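Local structure of Non-structural protein 9 (Avian infectious bronchitis virus, 5C94) at residues 26-31 and 55-60; 34-37 and 42-45. The protein forms a homodimer and binds RNA, probably as a component of the coronavirus replication machinery. All coordinates share one frame; numbering follows the deposited sequence.

Contact 1 (26-31 and 55-60); sequences AHCSVE and LKVASF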
loop_
_atom_site.group_PDB
_atom_site.type_symbol
_atom_site.label_atom_id
_atom_site.label_comp_id
_atom_site.label_asym_id
_atom_site.label_seq_id
_atom_site.Cartn_x
_atom_site.Cartn_y
_atom_site.Cartn_z
ATOM N N ALA A 26 -20.082 -16.219 16.052
ATOM C CA ALA A 26 -20.821 -16.214 17.283
ATOM C C ALA A 26 -19.983 -15.776 18.475
ATOM O O ALA A 26 -20.490 -15.491 19.505
ATOM C CB ALA A 26 -21.436 -17.570 17.525
ATOM N N HIS A 27 -18.687 -15.683 18.291
ATOM C CA HIS A 27 -17.791 -15.376 19.384
ATOM C C HIS A 27 -16.745 -14.329 19.002
ATOM O O HIS A 27 -15.590 -14.616 19.005
ATOM C CB HIS A 27 -17.150 -16.674 19.931
ATOM C CG HIS A 27 -18.145 -17.709 20.353
ATOM N ND1 HIS A 27 -18.630 -18.661 19.498
ATOM C CD2 HIS A 27 -18.776 -17.911 21.519
ATOM C CE1 HIS A 27 -19.506 -19.407 20.114
ATOM N NE2 HIS A 27 -19.602 -18.981 21.347
ATOM N N CYS A 28 -17.166 -13.118 18.684
ATOM C CA CYS A 28 -16.241 -12.047 18.314
ATOM C C CYS A 28 -16.014 -11.234 19.575
ATOM O O CYS A 28 -16.589 -10.159 19.751
ATOM C CB CYS A 28 -16.782 -11.134 17.216
ATOM S SG CYS A 28 -16.761 -11.898 15.609
ATOM N N SER A 29 -15.174 -11.752 20.456
ATOM C CA SER A 29 -14.979 -11.145 21.756
ATOM C C SER A 29 -13.584 -10.567 21.918
ATOM O O SER A 29 -13.217 -10.123 23.009
ATOM C CB SER A 29 -15.242 -12.178 22.851
ATOM O OG SER A 29 -14.312 -13.252 22.757
ATOM N N VAL A 30 -12.802 -10.597 20.841
ATOM C CA VAL A 30 -11.427 -10.142 20.897
ATOM C C VAL A 30 -11.261 -8.771 20.263
ATOM O O VAL A 30 -11.310 -8.641 19.032
ATOM C CB VAL A 30 -10.478 -11.134 20.204
ATOM C CG1 VAL A 30 -9.007 -10.659 20.323
ATOM C CG2 VAL A 30 -10.654 -12.511 20.794
ATOM N N GLU A 31 -11.054 -7.754 21.099
ATOM C CA GLU A 31 -10.893 -6.388 20.604
ATOM C C GLU A 31 -9.664 -6.344 19.736
ATOM O O GLU A 31 -8.619 -6.863 20.113
ATOM C CB GLU A 31 -10.771 -5.370 21.741
ATOM C CG GLU A 31 -10.856 -3.907 21.272
ATOM C CD GLU A 31 -10.784 -2.918 22.425
ATOM O OE1 GLU A 31 -11.630 -3.008 23.342
ATOM O OE2 GLU A 31 -9.883 -2.051 22.412
ATOM N N LEU A 55 -7.885 -15.951 14.815
ATOM C CA LEU A 55 -9.112 -15.265 14.441
ATOM C C LEU A 55 -9.593 -15.697 13.060
ATOM O O LEU A 55 -8.781 -16.011 12.179
ATOM C CB LEU A 55 -8.904 -13.758 14.485
ATOM C CG LEU A 55 -8.378 -13.252 15.823
ATOM C CD1 LEU A 55 -8.162 -11.763 15.749
ATOM C CD2 LEU A 55 -9.341 -13.605 16.953
ATOM N N LYS A 56 -10.903 -15.743 12.881
ATOM C CA LYS A 56 -11.503 -16.112 11.618
ATOM C C LYS A 56 -12.542 -15.163 11.099
ATOM O O LYS A 56 -12.877 -15.205 9.965
ATOM C CB LYS A 56 -12.246 -17.436 11.723
ATOM C CG LYS A 56 -11.436 -18.701 11.883
ATOM C CD LYS A 56 -10.196 -18.709 11.044
ATOM C CE LYS A 56 -9.930 -20.054 10.437
ATOM N NZ LYS A 56 -10.233 -20.075 8.984
ATOM N N VAL A 57 -13.075 -14.328 11.956
ATOM C CA VAL A 57 -14.213 -13.461 11.618
ATOM C C VAL A 57 -13.992 -12.100 12.292
ATOM O O VAL A 57 -13.511 -12.027 13.429
ATOM C CB VAL A 57 -15.610 -14.047 12.030
ATOM C CG1 VAL A 57 -16.743 -13.056 11.793
ATOM C CG2 VAL A 57 -15.901 -15.345 11.298
ATOM N N ALA A 58 -14.327 -11.018 11.602
ATOM C CA ALA A 58 -14.252 -9.700 12.226
ATOM C C ALA A 58 -15.617 -9.049 12.204
ATOM O O ALA A 58 -16.494 -9.432 11.412
ATOM C CB ALA A 58 -13.236 -8.817 11.532
ATOM N N SER A 59 -15.802 -8.062 13.075
ATOM C CA SER A 59 -17.085 -7.373 13.144
ATOM C C SER A 59 -16.947 -5.883 13.430
ATOM O O SER A 59 -16.083 -5.441 14.201
ATOM C CB SER A 59 -17.977 -8.023 14.197
ATOM O OG SER A 59 -19.314 -7.604 14.025
ATOM N N PHE A 60 -17.820 -5.115 12.797
ATOM C CA PHE A 60 -17.800 -3.665 12.922
ATOM C C PHE A 60 -19.076 -3.056 12.330
ATOM O O PHE A 60 -19.918 -3.764 11.747
ATOM C CB PHE A 60 -16.561 -3.095 12.237
ATOM C CG PHE A 60 -16.320 -3.661 10.865
ATOM C CD1 PHE A 60 -17.073 -3.222 9.775
ATOM C CD2 PHE A 60 -15.341 -4.632 10.663
ATOM C CE1 PHE A 60 -16.861 -3.747 8.502
ATOM C CE2 PHE A 60 -15.111 -5.166 9.388
ATOM C CZ PHE A 60 -15.877 -4.724 8.305
#

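Contact 2 (34-37 and 42-45); sequences CYYT and SSVV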
loop_
_atom_site.group_PDB
_atom_site.type_symbol
_atom_site.label_atom_id
_atom_site.label_comp_id
_atom_site.label_asym_id
_atom_site.label_seq_id
_atom_site.Cartn_x
_atom_site.Cartn_y
_atom_site.Cartn_z
ATOM N N CYS A 34 -8.748 -2.439 13.235
ATOM C CA CYS A 34 -8.974 -2.617 11.804
ATOM C C CYS A 34 -8.441 -1.444 10.967
ATOM O O CYS A 34 -8.353 -0.313 11.426
ATOM C CB CYS A 34 -10.459 -2.868 11.512
ATOM S SG CYS A 34 -11.511 -1.440 11.325
ATOM N N TYR A 35 -8.051 -1.749 9.737
ATOM C CA TYR A 35 -7.528 -0.759 8.813
ATOM C C TYR A 35 -8.561 -0.562 7.716
ATOM O O TYR A 35 -9.095 -1.535 7.167
ATOM C CB TYR A 35 -6.185 -1.211 8.220
ATOM C CG TYR A 35 -5.054 -1.208 9.229
ATOM C CD1 TYR A 35 -5.018 -2.135 10.273
ATOM C CD2 TYR A 35 -4.021 -0.280 9.140
ATOM C CE1 TYR A 35 -3.987 -2.125 11.211
ATOM C CE2 TYR A 35 -2.986 -0.266 10.065
ATOM C CZ TYR A 35 -2.977 -1.184 11.101
ATOM O OH TYR A 35 -1.947 -1.163 12.020
ATOM N N TYR A 36 -8.861 0.693 7.407
ATOM C CA TYR A 36 -9.788 0.951 6.324
ATOM C C TYR A 36 -9.377 2.138 5.468
ATOM O O TYR A 36 -8.699 3.084 5.906
ATOM C CB TYR A 36 -11.211 1.140 6.863
ATOM C CG TYR A 36 -11.438 2.295 7.819
ATOM C CD1 TYR A 36 -11.047 2.210 9.148
ATOM C CD2 TYR A 36 -12.105 3.450 7.406
ATOM C CE1 TYR A 36 -11.274 3.257 10.039
ATOM C CE2 TYR A 36 -12.335 4.504 8.285
ATOM C CZ TYR A 36 -11.919 4.399 9.605
ATOM O OH TYR A 36 -12.138 5.433 10.496
ATOM N N THR A 37 -9.764 2.062 4.210
ATOM C CA THR A 37 -9.480 3.142 3.308
ATOM C C THR A 37 -10.802 3.729 2.837
ATOM O O THR A 37 -11.879 3.287 3.261
ATOM C CB THR A 37 -8.621 2.668 2.134
ATOM O OG1 THR A 37 -8.308 3.792 1.308
ATOM C CG2 THR A 37 -9.347 1.590 1.329
ATOM N N SER A 42 -16.719 6.276 0.446
ATOM C CA SER A 42 -17.203 5.281 1.382
ATOM C C SER A 42 -16.047 4.502 1.972
ATOM O O SER A 42 -15.072 4.209 1.281
ATOM C CB SER A 42 -18.189 4.328 0.703
ATOM O OG SER A 42 -19.458 4.939 0.554
ATOM N N SER A 43 -16.171 4.192 3.261
ATOM C CA SER A 43 -15.172 3.440 4.003
ATOM C C SER A 43 -15.165 1.980 3.568
ATOM O O SER A 43 -16.219 1.374 3.429
ATOM C CB SER A 43 -15.440 3.536 5.511
ATOM O OG SER A 43 -14.960 4.761 6.033
ATOM N N VAL A 44 -13.973 1.427 3.344
ATOM C CA VAL A 44 -13.809 0.013 3.028
ATOM C C VAL A 44 -12.814 -0.614 4.019
ATOM O O VAL A 44 -11.645 -0.229 4.054
ATOM C CB VAL A 44 -13.345 -0.170 1.570
ATOM C CG1 VAL A 44 -12.969 -1.640 1.260
ATOM C CG2 VAL A 44 -14.435 0.344 0.601
ATOM N N VAL A 45 -13.288 -1.536 4.860
ATOM C CA VAL A 45 -12.400 -2.201 5.805
ATOM C C VAL A 45 -11.582 -3.267 5.064
ATOM O O VAL A 45 -12.127 -4.088 4.321
ATOM C CB VAL A 45 -13.181 -2.827 6.990
ATOM C CG1 VAL A 45 -12.233 -3.333 8.047
ATOM C CG2 VAL A 45 -14.067 -1.790 7.627
#

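Contact 1 (26-31 and 55-60)
Cys28 and Val57 make the first of two apolar contacts between 26-31 and 55-60. With SG anti to its own carbonyl carbon (chi1 -74°), Cys28 sends its sulfur to within 4.0 Å of CG1 of Val57, the branch anti to the backbone N. The same sulfur approaches CB of Ser59 at 4.3 Å, so it sits over two alternate residues, Val57 and Ser59, whose side chains face the same way. The second apolar pair is made by branch ends: CG2 of Val30 meets CD2 of Leu55 at 4.2 Å.

No hydrogen bond links the two segments, because strand 12-22 runs between strands 30-39 and 57-61 in the antiparallel sheet of the nsp9 fold. Each segment has a classic beta bulge where it pairs with this intervening strand: Ser29 and Val30 both face Ala21, Lys56 and Val57 both face Gly22. The side chains meet across it, with Val20 touching both Cys28 and Ser59.

Among polar groups, SG of Cys28 lies 3.9 Å from the carbonyl O of Val57, a van der Waals approach. The hydroxyl of Ser59 is engaged by Gln67 and the backbone O of Ile68, on the neighbouring strand 67-71.

Contact 2 (34-37 and 42-45)
Strands 34-37 and 42-45 run antiparallel, their short axes 4.6 Å apart at closest approach and 141° between N-to-C directions, a marked twist. Thr37 and Val44 form a hydrogen-bonded pair: Thr37 N gives to Val44 O at 3.0 Å, and Val44 N returns a straighter bond to Thr37 O at 2.8 Å (168° at the hydrogen). Thr37 O also receives a CA-H...O contact from Ser43. Tyr36 and Val45 follow as the non-hydrogen-bonded pair, their CA atoms 4.1 Å apart.

On the face of Tyr36 and Val45, the tyrosine CG lies between backbone N and carbonyl carbon (chi1 61°), and the CD2 side of the ring comes alongside Ser43, whose OG lies 3.4 Å from CD2 in an oblique approach. Lys17 of strand 12-22 makes a cation-pi contact with this ring. CG2 of Val45 packs on CB of Tyr36, while its CG1 branch reaches 3.9 Å from SG of Cys34. On the other face, Thr37 and Val44 lie side by side; Thr37 OG1 bonds to the backbone O of Gly13, and its side chain touches Val101 and Met104 of helix 99-109. The whole is a beta hairpin, strands 30-39 and 42-50, within the twisted antiparallel sheet of nsp9.

How the contacts relate
Strand 30-39 serves both contacts: its beginning belongs to contact 1 and its later part to contact 2, whose centre lies about 17 Å from that of contact 1. Segments 34-37 and 42-45 both lie between 26-31 and 55-60 in the chain, and strand 42-50 is followed directly by strand 57-61. Packing joins the two sites, CZ of Phe60 touching CG2 of Val45 at 3.5 Å. Contact 2 pairs neighbouring strands; contact 1 joins strands one apart in the same sheet. The side chains of Cys28 and Thr37 each lie about 6 Å from a bound di(hydroxyethyl)ether, probably from the crystallisation liquor. No residue of the second subunit touches either contact, so both are internal to the protomer.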